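ABC-type transport system, molybdenum-specific extracellular solute-binding protein (Clostridium difficile, PDB 4KD5) probably binds molybdate or tungstate outside the cell and delivers it to a membrane-embedded ABC transporter. Local coordinates at the interface of chains A and B and the interface of chains A and C. Sequence-based numbering; all coordinates share one arbitrary frame. Chains: chain A/B/C, ABC-type transport system, molybdenum-specific extracellular solute-binding protein.

Contact 1 and contact 2 lie about 32 Å apart between the centres of their C-alpha atoms and share no residue. In chain A, contact 1 uses A:Lys74 and the 3-10 helix 78-80, whereas contact 2 uses the loop after helix 17-28. Chain B offers the start of helix 150-159 and a predicted oxyanion pocket, chain C the end of helix 205-215 and C:Ser217. Chain A touches two neighbours through separate patches here. The A–C interface is two-fold symmetric, so chain A also presents its own helix 205-215 end to chain C; the A–B one is not exactly so. Either may reflect crystal packing rather than a physiological oligomer.

Contact 1: the interface of chains A and B. Residues chain A 74, 78; chain B 15, 149-151.
A:Ser78 and B:Lys151 meet through their beta carbons at the apolar centre of this patch, CB of A:Ser78 lying 3.7 Å from CB of B:Lys151. The same serine CB also lies 3.9 Å from CG of B:Asp149, so the small side chain is set against B:Asp149, just before helix 150-159, and B:Lys151 in its first turn. Beside this packing, A:Lys74 reaches between B:Ser15 and B:Val150 and crosses the side chain of B:Val150 at about a right angle. Its terminal NZ comes to 3.4 Å from the methyl CG2 of B:Val150. The lysine chain is extended as far as CE and then bends at its last torsion (chi4 -55°), which turns the amine toward the valine and the helix start.

On the polar rim, A:Ser78 OG donates a hydrogen bond of 2.7 Å to the carboxylate oxygen OD1 of B:Asp149. The hydroxyl approaches from above the carboxylate plane, 52° out of it. Around the same oxygen, the backbone N of B:Lys151 makes a weak bond within chain B, which may help to steady the carboxylate at the helix N-terminus. NZ of A:Lys74, 4.7 Å from OD1 of B:Asp149, makes no direct salt bridge, but its positive charge, if present, could favour the acid's ionised form.

The setting is the predicted ligand-binding region of a ModA-family solute-binding protein: B:Ser15 and B:Val150 are both predicted molybdate-binding residues. A neighbouring lysine thus enters a region expected to receive an oxyanion, although the structure alone does not show that this has a role in transport. B:Ser15 flanks the lysine more distantly, with its OG 4.3 Å from CD of A:Lys74. A water bridges the two chains, with A:Lys74 NZ 3.2 Å from the water oxygen and B:Val150 N also 3.2 Å from it, the latter link nearly straight at 172° at the hydrogen.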
loop_
_atom_site.group_PDB
_atom_site.type_symbol
_atom_site.label_atom_id
_atom_site.label_comp_id
_atom_site.label_asym_id
_atom_site.label_seq_id
_atom_site.Cartn_x
_atom_site.Cartn_y
_atom_site.Cartn_z
ATOM N N LYS A 74 -21.686 -4.826 -1.643
ATOM C CA LYS A 74 -20.344 -4.952 -1.064
ATOM C C LYS A 74 -19.229 -5.217 -2.084
ATOM O O LYS A 74 -18.296 -5.975 -1.820
ATOM C CB LYS A 74 -20.338 -6.002 0.056
ATOM C CG LYS A 74 -21.120 -5.580 1.300
ATOM C CD LYS A 74 -20.847 -6.514 2.472
ATOM C CE LYS A 74 -21.115 -5.827 3.801
ATOM N NZ LYS A 74 -20.338 -4.561 3.921
ATOM N N SER A 78 -15.367 0.398 0.850
ATOM C CA SER A 78 -16.251 1.479 1.301
ATOM C C SER A 78 -15.568 2.787 1.706
ATOM O O SER A 78 -16.023 3.871 1.337
ATOM C CB SER A 78 -17.147 0.993 2.444
ATOM O OG SER A 78 -18.006 -0.044 2.024
ATOM N N SER B 15 -18.823 -10.760 0.086
ATOM C CA SER B 15 -18.733 -10.800 1.539
ATOM C C SER B 15 -17.585 -11.699 1.980
ATOM O O SER B 15 -16.859 -11.383 2.923
ATOM C CB SER B 15 -20.034 -11.343 2.135
ATOM O OG SER B 15 -21.171 -10.713 1.575
ATOM N N ASP B 149 -23.556 2.308 4.814
ATOM C CA ASP B 149 -23.130 0.909 4.903
ATOM C C ASP B 149 -22.475 0.648 6.259
ATOM O O ASP B 149 -22.195 1.590 7.006
ATOM C CB ASP B 149 -22.176 0.542 3.760
ATOM C CG ASP B 149 -20.752 0.997 4.007
ATOM O OD1 ASP B 149 -19.850 0.136 3.994
ATOM O OD2 ASP B 149 -20.530 2.210 4.200
ATOM N N VAL B 150 -22.230 -0.625 6.572
ATOM C CA VAL B 150 -21.702 -1.009 7.888
ATOM C C VAL B 150 -20.341 -0.404 8.230
ATOM O O VAL B 150 -20.020 -0.225 9.405
ATOM C CB VAL B 150 -21.629 -2.544 8.066
ATOM C CG1 VAL B 150 -23.003 -3.150 7.973
ATOM C CG2 VAL B 150 -20.708 -3.167 7.019
ATOM N N LYS B 151 -19.545 -0.098 7.211
ATOM C CA LYS B 151 -18.249 0.536 7.427
ATOM C C LYS B 151 -18.432 1.897 8.093
ATOM O O LYS B 151 -17.644 2.290 8.954
ATOM C CB LYS B 151 -17.504 0.693 6.098
ATOM C CG LYS B 151 -16.034 0.301 6.144
ATOM C CD LYS B 151 -15.875 -1.175 6.480
ATOM C CE LYS B 151 -14.414 -1.605 6.506
ATOM N NZ LYS B 151 -14.304 -3.082 6.692
HETATM O O HOH W 1 -22.958 -2.692 4.264
#

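Contact 2: the interface of chains A and C. Residues chain A 29-32; chain C 213-214, 217.
The phenyl ring of C:Phe214 meets A:Val30 at its edge, where the valine CB lies in the ring plane, 4.0 Å from CD1. This is a surface patch between two copies of a ModA-family solute-binding protein, pairing the loop after helix 17-28 of chain A with the end of helix 205-215 in chain C and the loop residue C:Ser217 before helix 218-226; a two-fold axis relates the chains, and an equivalent patch forms with their roles swapped. The methyl CG1 of A:Val30 touches the same border of the ring, 3.9 Å from CE1, and the two side chains cross obliquely. CG of C:Phe214 stands anti to its own backbone N (chi1 174°), carrying the ring away from the backbone of helix 205-215 so that its edge is presented to the valine.

The other flat groups are the carboxylates of A:Asp31 and C:Glu213. Their planes are nearly parallel, 7° apart, while the side chains run across each other at about a right angle. OD2 of A:Asp31 lies 3.9 Å from the methylene CG of C:Glu213 and 4.0 Å from its OE1. Two acids this near may disfavour each other's ionised state, perhaps modestly.

Next to the acids, C:Ser217 sits against the chain A backbone. Its CB is 3.3 Å from the carbonyl O of A:Lys29 and also packs beside CA of A:Val30. The hydroxyl is carried anti to the serine's carbonyl carbon, bringing OG toward the peptide groups that follow A:Val30. There the backbone N of A:Ser32 donates a weak hydrogen bond to OG of C:Ser217, 3.4 Å long and bent to 149° at the hydrogen.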
loop_
_atom_site.group_PDB
_atom_site.type_symbol
_atom_site.label_atom_id
_atom_site.label_comp_id
_atom_site.label_asym_id
_atom_site.label_seq_id
_atom_site.Cartn_x
_atom_site.Cartn_y
_atom_site.Cartn_z
ATOM N N LYS A 29 4.647 10.749 -14.345
ATOM C CA LYS A 29 5.778 11.579 -13.937
ATOM C C LYS A 29 6.078 11.493 -12.442
ATOM O O LYS A 29 7.193 11.778 -12.014
ATOM C CB LYS A 29 5.543 13.034 -14.354
ATOM C CG LYS A 29 5.593 13.249 -15.855
ATOM C CD LYS A 29 4.849 14.510 -16.295
ATOM C CE LYS A 29 5.518 15.782 -15.806
ATOM N NZ LYS A 29 5.025 16.983 -16.546
ATOM N N VAL A 30 5.080 11.092 -11.660
ATOM C CA VAL A 30 5.235 10.969 -10.209
ATOM C C VAL A 30 5.235 9.514 -9.725
ATOM O O VAL A 30 5.391 9.249 -8.536
ATOM C CB VAL A 30 4.157 11.777 -9.446
ATOM C CG1 VAL A 30 4.344 13.266 -9.678
ATOM C CG2 VAL A 30 2.768 11.349 -9.888
ATOM N N ASP A 31 5.059 8.580 -10.657
ATOM C CA ASP A 31 5.084 7.149 -10.347
ATOM C C ASP A 31 5.300 6.325 -11.617
ATOM O O ASP A 31 4.340 5.982 -12.305
ATOM C CB ASP A 31 3.773 6.725 -9.672
ATOM C CG ASP A 31 3.897 5.413 -8.918
ATOM O OD1 ASP A 31 3.185 5.241 -7.910
ATOM O OD2 ASP A 31 4.712 4.557 -9.323
ATOM N N SER A 32 6.559 6.018 -11.922
ATOM C CA SER A 32 6.910 5.257 -13.122
ATOM C C SER A 32 6.406 3.816 -13.093
ATOM O O SER A 32 6.290 3.170 -14.133
ATOM C CB SER A 32 8.427 5.261 -13.332
ATOM O OG SER A 32 8.920 6.566 -13.524
ATOM N N GLU C 213 8.958 5.870 -4.656
ATOM C CA GLU C 213 8.685 5.904 -6.088
ATOM C C GLU C 213 8.590 7.326 -6.632
ATOM O O GLU C 213 8.941 7.572 -7.780
ATOM C CB GLU C 213 7.419 5.107 -6.427
ATOM C CG GLU C 213 7.692 3.683 -6.890
ATOM C CD GLU C 213 8.670 3.620 -8.053
ATOM O OE1 GLU C 213 8.655 4.536 -8.907
ATOM O OE2 GLU C 213 9.461 2.655 -8.109
ATOM N N PHE C 214 8.128 8.257 -5.803
ATOM C CA PHE C 214 8.094 9.668 -6.179
ATOM C C PHE C 214 9.509 10.219 -6.339
ATOM O O PHE C 214 9.798 10.946 -7.289
ATOM C CB PHE C 214 7.323 10.493 -5.144
ATOM C CG PHE C 214 7.373 11.974 -5.390
ATOM C CD1 PHE C 214 6.685 12.539 -6.456
ATOM C CD2 PHE C 214 8.100 12.804 -4.554
ATOM C CE1 PHE C 214 6.730 13.905 -6.683
ATOM C CE2 PHE C 214 8.147 14.171 -4.778
ATOM C CZ PHE C 214 7.463 14.720 -5.842
ATOM N N SER C 217 11.029 8.945 -9.415
ATOM C CA SER C 217 10.302 9.324 -10.625
ATOM C C SER C 217 10.785 10.636 -11.227
ATOM O O SER C 217 11.489 11.404 -10.568
ATOM C CB SER C 217 8.807 9.393 -10.336
ATOM O OG SER C 217 8.348 8.135 -9.890
#